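PDB 4A5N: uncharacterized HTH-type transcriptional regulator YybR from Bacillus subtilis, which acts as a redox-sensing transcriptional activator of the MarR/DUF24 (HxlR) family, probably binding DNA through its winged helix-turn-helix domains. Local coordinates for the interface of chains A and B. Coordinates in Å, arbitrary orientation; residue numbers count along the deposited sequence, not the author numbering. Chains: chain A/B, Uncharacterized hth-type transcriptional regulator YYBR.

Contact 1: the interface of chains A and B. Residues chain A 103, 107, 110-111; chain B 22, 89, 92-93.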
ATOM      1  N   TRP A 103       8.777  -0.935  -8.963  1.00 26.77           N
ATOM      2  CA  TRP A 103       9.676  -1.103  -7.837  1.00 26.92           C
ATOM      3  C   TRP A 103       9.756  -2.569  -7.439  1.00 27.77           C
ATOM      4  O   TRP A 103      10.841  -3.099  -7.203  1.00 27.70           O
ATOM      5  CB  TRP A 103       9.181  -0.234  -6.660  1.00 24.48           C
ATOM      6  CG  TRP A 103      10.167  -0.182  -5.515  1.00 25.82           C
ATOM      7  CD1 TRP A 103      11.153   0.793  -5.280  1.00 27.18           C
ATOM      8  CD2 TRP A 103      10.342  -1.165  -4.436  1.00 26.21           C
ATOM      9  NE1 TRP A 103      11.907   0.475  -4.150  1.00 27.57           N
ATOM     10  CE2 TRP A 103      11.459  -0.682  -3.603  1.00 27.74           C
ATOM     11  CE3 TRP A 103       9.739  -2.378  -4.114  1.00 26.77           C
ATOM     12  CZ2 TRP A 103      11.893  -1.376  -2.479  1.00 29.28           C
ATOM     13  CZ3 TRP A 103      10.176  -3.065  -2.968  1.00 28.75           C
ATOM     14  CH2 TRP A 103      11.242  -2.577  -2.175  1.00 28.37           C
ATOM     15  N   ASN A 107      13.212  -4.581  -7.704  1.00 35.28           N
ATOM     16  CA  ASN A 107      13.861  -4.813  -6.424  1.00 36.05           C
ATOM     17  C   ASN A 107      13.534  -6.142  -5.762  1.00 39.61           C
ATOM     18  O   ASN A 107      14.008  -6.408  -4.651  1.00 41.13           O
ATOM     19  CB  ASN A 107      13.584  -3.646  -5.501  1.00 32.58           C
ATOM     20  CG  ASN A 107      14.203  -2.363  -6.029  1.00 33.44           C
ATOM     21  OD1 ASN A 107      15.415  -2.308  -6.208  1.00 34.81           O
ATOM     22  ND2 ASN A 107      13.393  -1.384  -6.369  1.00 30.89           N
ATOM     23  N   VAL A 110      16.904  -8.152  -4.631  1.00 46.86           N
ATOM     24  CA  VAL A 110      17.540  -7.575  -3.441  1.00 45.83           C
ATOM     25  C   VAL A 110      16.722  -7.813  -2.184  1.00 44.34           C
ATOM     26  O   VAL A 110      17.274  -8.112  -1.129  1.00 45.57           O
ATOM     27  CB  VAL A 110      17.824  -6.071  -3.607  1.00 43.72           C
ATOM     28  CG1 VAL A 110      18.212  -5.457  -2.268  1.00 43.65           C
ATOM     29  CG2 VAL A 110      18.952  -5.871  -4.610  1.00 46.48           C
ATOM     30  N   LEU A 111      15.403  -7.686  -2.300  1.00 43.15           N
ATOM     31  CA  LEU A 111      14.513  -7.809  -1.158  1.00 44.70           C
ATOM     32  C   LEU A 111      14.459  -9.237  -0.618  1.00 48.12           C
ATOM     33  O   LEU A 111      14.562  -9.462   0.602  1.00 50.22           O
ATOM     34  CB  LEU A 111      13.110  -7.353  -1.557  1.00 44.30           C
ATOM     35  CG  LEU A 111      12.134  -6.993  -0.444  1.00 45.39           C
ATOM     36  CD1 LEU A 111      12.802  -6.417   0.783  1.00 45.47           C
ATOM     37  CD2 LEU A 111      11.166  -5.978  -1.009  1.00 43.43           C
TER
ATOM     38  N   VAL B  22       5.959  -4.765   1.630  1.00 34.56           N
ATOM     39  CA  VAL B  22       7.091  -4.106   2.267  1.00 35.72           C
ATOM     40  C   VAL B  22       6.697  -2.813   2.992  1.00 35.67           C
ATOM     41  O   VAL B  22       7.226  -2.524   4.072  1.00 34.80           O
ATOM     42  CB  VAL B  22       8.213  -3.822   1.255  1.00 36.50           C
ATOM     43  CG1 VAL B  22       9.462  -3.305   1.976  1.00 39.60           C
ATOM     44  CG2 VAL B  22       8.543  -5.090   0.478  1.00 36.08           C
ATOM     45  N   PHE B  89      18.689   1.712   0.115  1.00 26.49           N
ATOM     46  CA  PHE B  89      17.693   0.889  -0.526  1.00 26.82           C
ATOM     47  C   PHE B  89      16.285   1.385  -0.129  1.00 26.42           C
ATOM     48  O   PHE B  89      15.400   1.621  -0.965  1.00 26.20           O
ATOM     49  CB  PHE B  89      17.885  -0.538  -0.060  1.00 28.77           C
ATOM     50  CG  PHE B  89      16.946  -1.509  -0.686  1.00 30.31           C
ATOM     51  CD1 PHE B  89      16.823  -1.595  -2.073  1.00 33.01           C
ATOM     52  CD2 PHE B  89      16.176  -2.353   0.103  1.00 32.59           C
ATOM     53  CE1 PHE B  89      15.948  -2.503  -2.657  1.00 35.66           C
ATOM     54  CE2 PHE B  89      15.313  -3.270  -0.483  1.00 34.77           C
ATOM     55  CZ  PHE B  89      15.196  -3.351  -1.856  1.00 33.83           C
ATOM     56  N   THR B  92      14.834   4.371  -1.994  1.00 23.24           N
ATOM     57  CA  THR B  92      14.248   4.114  -3.335  1.00 25.87           C
ATOM     58  C   THR B  92      12.724   4.021  -3.316  1.00 25.04           C
ATOM     59  O   THR B  92      12.105   4.209  -4.358  1.00 24.86           O
ATOM     60  CB  THR B  92      14.834   2.871  -4.081  1.00 25.67           C
ATOM     61  OG1 THR B  92      14.364   1.664  -3.493  1.00 27.68           O
ATOM     62  CG2 THR B  92      16.346   2.920  -4.053  1.00 25.80           C
ATOM     63  N   LEU B  93      12.140   3.765  -2.140  1.00 23.70           N
ATOM     64  CA  LEU B  93      10.689   3.825  -1.975  1.00 24.45           C
ATOM     65  C   LEU B  93      10.175   5.205  -1.649  1.00 24.53           C
ATOM     66  O   LEU B  93       8.969   5.415  -1.630  1.00 21.42           O
ATOM     67  CB  LEU B  93      10.215   2.919  -0.809  1.00 25.13           C
ATOM     68  CG  LEU B  93      10.086   1.428  -0.986  1.00 26.82           C
ATOM     69  CD1 LEU B  93      10.030   0.729   0.366  1.00 27.44           C
ATOM     70  CD2 LEU B  93       8.880   1.005  -1.813  1.00 27.89           C
TER
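The C-terminal helix 94-114 of chain A lies against the short helix 88-91 of chain B and the turn after it, with B:Val22, near the end of helix 15-23 of chain B, lying close to A:Leu111 in the last turn of the chain A helix. A:Trp103 meets B:Thr92 at its edge and B:Leu93 over a face. Its indole nitrogen NE1 donates a hydrogen bond of 2.8 Å to the hydroxyl OG1 of B:Thr92, nearly straight at the hydrogen (162°) and close to the ring plane. Threonine suits this place because its hydroxyl can accept and donate at once: OG1 passes its own hydrogen to the backbone O of B:Phe89, 2.7 Å away, in the carbonyl plane. The chi1 of 73° puts OG1 between backbone N and carbonyl carbon, where it can serve both partners. One indole face receives the methyl CD2 of B:Leu93, 3.7 Å from the centroid of the five-membered ring, a CH-pi contact. Over the rim of the opposite face lies ND2 of A:Asn107, from the same helix as the tryptophan. Replacing A:Trp103 by an alanine would probably leave the B:Thr92 hydroxyl without its indole donor and open a gap beneath B:Leu93. B:Phe89 extends its ring toward A:Val110 and A:Asn107. The branched A:Val110 lays CG1 over the phenyl face, 3.8 Å from its centroid. The amide of A:Asn107 stands steeply to that ring, the amide and ring planes 78° apart, and its oxygen OD1 meets the ring edge in plane, 3.6 Å from CE1 of B:Phe89.

Contact 2: the interface of chains A and B. Residues chain A 16-17, 20; chain B 23-24, 29, 97, 100-101.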
ATOM      1  N   VAL A  16      -0.596   9.202   4.054  1.00 29.54           N
ATOM      2  CA  VAL A  16      -0.003   7.988   3.493  1.00 28.92           C
ATOM      3  C   VAL A  16      -0.879   6.766   3.822  1.00 29.27           C
ATOM      4  O   VAL A  16      -1.239   5.997   2.928  1.00 26.78           O
ATOM      5  CB  VAL A  16       1.432   7.782   3.995  1.00 31.15           C
ATOM      6  CG1 VAL A  16       2.013   6.498   3.400  1.00 29.71           C
ATOM      7  CG2 VAL A  16       2.293   9.003   3.647  1.00 29.89           C
ATOM      8  N   GLU A  17      -1.237   6.609   5.100  1.00 30.87           N
ATOM      9  CA  GLU A  17      -2.119   5.521   5.530  1.00 31.42           C
ATOM     10  C   GLU A  17      -3.550   5.666   4.955  1.00 30.99           C
ATOM     11  O   GLU A  17      -4.258   4.665   4.707  1.00 30.17           O
ATOM     12  CB  GLU A  17      -2.145   5.423   7.050  1.00 34.05           C
ATOM     13  CG  GLU A  17      -0.783   5.185   7.705  1.00 36.18           C
ATOM     14  CD  GLU A  17      -0.130   3.861   7.296  1.00 36.44           C
ATOM     15  OE1 GLU A  17      -0.795   3.029   6.654  1.00 36.34           O
ATOM     16  OE2 GLU A  17       1.055   3.661   7.619  1.00 38.21           O
ATOM     17  N   LEU A  20      -3.145   4.107   1.469  1.00 30.06           N
ATOM     18  CA  LEU A  20      -3.010   2.652   1.632  1.00 31.59           C
ATOM     19  C   LEU A  20      -4.350   1.974   2.006  1.00 32.68           C
ATOM     20  O   LEU A  20      -4.597   0.835   1.613  1.00 32.54           O
ATOM     21  CB  LEU A  20      -1.937   2.312   2.647  1.00 33.41           C
ATOM     22  CG  LEU A  20      -0.482   2.523   2.206  1.00 33.53           C
ATOM     23  CD1 LEU A  20       0.485   2.310   3.362  1.00 34.82           C
ATOM     24  CD2 LEU A  20      -0.144   1.633   1.005  1.00 34.52           C
TER
ATOM     25  N   ILE B  23       5.774  -2.047   2.407  1.00 34.43           N
ATOM     26  CA  ILE B  23       5.479  -0.682   2.863  1.00 38.23           C
ATOM     27  C   ILE B  23       4.052  -0.524   3.385  1.00 40.41           C
ATOM     28  O   ILE B  23       3.677   0.528   3.898  1.00 41.06           O
ATOM     29  CB  ILE B  23       5.803   0.341   1.737  1.00 39.75           C
ATOM     30  CG1 ILE B  23       6.148   1.725   2.301  1.00 44.27           C
ATOM     31  CG2 ILE B  23       4.682   0.429   0.708  1.00 38.00           C
ATOM     32  CD1 ILE B  23       7.173   1.741   3.425  1.00 45.26           C
ATOM     33  N   GLY B  24       3.283  -1.605   3.290  1.00 41.39           N
ATOM     34  CA  GLY B  24       1.873  -1.567   3.605  1.00 43.13           C
ATOM     35  C   GLY B  24       1.569  -1.963   5.015  1.00 45.11           C
ATOM     36  O   GLY B  24       2.452  -2.259   5.809  1.00 46.57           O
ATOM     37  N   GLY B  29       4.099   3.003   6.618  1.00 26.66           N
ATOM     38  CA  GLY B  29       4.101   4.240   5.830  1.00 27.48           C
ATOM     39  C   GLY B  29       4.413   5.484   6.643  1.00 27.42           C
ATOM     40  O   GLY B  29       5.167   6.364   6.204  1.00 25.58           O
ATOM     41  N   VAL B  97       6.242   6.723  -1.581  1.00 23.73           N
ATOM     42  CA  VAL B  97       5.672   7.207  -0.290  1.00 24.49           C
ATOM     43  C   VAL B  97       5.235   8.668  -0.371  1.00 24.43           C
ATOM     44  O   VAL B  97       4.136   9.004   0.061  1.00 22.83           O
ATOM     45  CB  VAL B  97       6.587   6.923   0.912  1.00 22.64           C
ATOM     46  CG1 VAL B  97       6.071   7.621   2.163  1.00 24.85           C
ATOM     47  CG2 VAL B  97       6.649   5.440   1.137  1.00 24.27           C
ATOM     48  N   MET B 100       1.921   8.883  -2.243  1.00 24.46           N
ATOM     49  CA  MET B 100       0.818   8.479  -1.371  1.00 25.34           C
ATOM     50  C   MET B 100       0.413   9.644  -0.449  1.00 25.03           C
ATOM     51  O   MET B 100      -0.785   9.912  -0.259  1.00 25.88           O
ATOM     52  CB  MET B 100       1.175   7.236  -0.567  1.00 25.81           C
ATOM     53  CG  MET B 100       1.376   6.000  -1.447  1.00 27.86           C
ATOM     54  SD  MET B 100       1.605   4.443  -0.611  1.00 32.54           S
ATOM     55  CE  MET B 100       2.902   4.672   0.568  1.00 35.95           C
ATOM     56  N   LYS B 101       1.394  10.319   0.131  1.00 26.62           N
ATOM     57  CA  LYS B 101       1.118  11.485   0.966  1.00 29.31           C
ATOM     58  C   LYS B 101       0.259  12.491   0.168  1.00 28.28           C
ATOM     59  O   LYS B 101      -0.827  12.915   0.615  1.00 27.01           O
ATOM     60  CB  LYS B 101       2.424  12.193   1.437  1.00 30.01           C
ATOM     61  CG  LYS B 101       2.121  13.452   2.250  1.00 34.30           C
ATOM     62  CD  LYS B 101       3.341  14.283   2.610  1.00 38.61           C
ATOM     63  CE  LYS B 101       2.987  15.570   3.364  1.00 43.16           C
ATOM     64  NZ  LYS B 101       2.348  16.644   2.538  1.00 42.48           N
TER
HETATM   65  O   HOH W   1       1.863   1.217   5.937  1.00 35.14           O
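Apolar packing joins helix 15-23 of chain A to helix 94-115 of chain B through A:Val16, A:Leu20 and B:Met100. The long, flexible methionine bends at its last torsion (chi3 -52°), presenting two different atoms to the partner. Its terminal methyl CE lies 3.5 Å from CG1 of A:Val16, a snug contact, while its sulfur SD is 3.7 Å from CD2 of A:Leu20. A:Val16 uses both branches: CG1 points to the methionine and also approaches CA of B:Gly29, whereas CG2 rests 3.8 Å from CA of B:Lys101. A compact beta-branched residue fits such a place, where two backbones come near. The other methyl of A:Leu20, CD1, turns instead toward the backbone O of B:Ile23 and CA of B:Gly24; glycine, having no side chain, lets the leucine come close to the main chain there.

A polar link is made through water 1. The carboxylate of A:Glu17, bent at chi2 (-62°), holds this water with OE2 at 3.1 Å and only weakly with OE1. The same water is 2.8 Å from the carbonyl O of B:Ile23 and 2.9 Å from the amide N of B:Gly29, in the first turn of helix 28-35. A carboxylate near this helix start would probably be stabilised by its dipole. Together the apolar packing and the bridging water probably help to anchor the N-terminal helix of one subunit on its neighbour and so to hold the dimer expected of this family.

The C-alpha centres of contact 1 and contact 2 lie about 15 Å apart, within the same two-fold interface. Both draw on helix 15-23 and the long C-terminal helix, with the chains trading roles: chain A supplies its C-terminal helix to contact 1 and its N-terminal helix to contact 2, while B:Val22 and B:Ile23, neighbours in sequence, fall one in each. Two-fold symmetry repeats every contact with the chains exchanged. This shared use of the helices probably couples the two DNA-binding domains, so a redox-driven shift in these helices could alter their spacing, although this reduced structure alone does not show it.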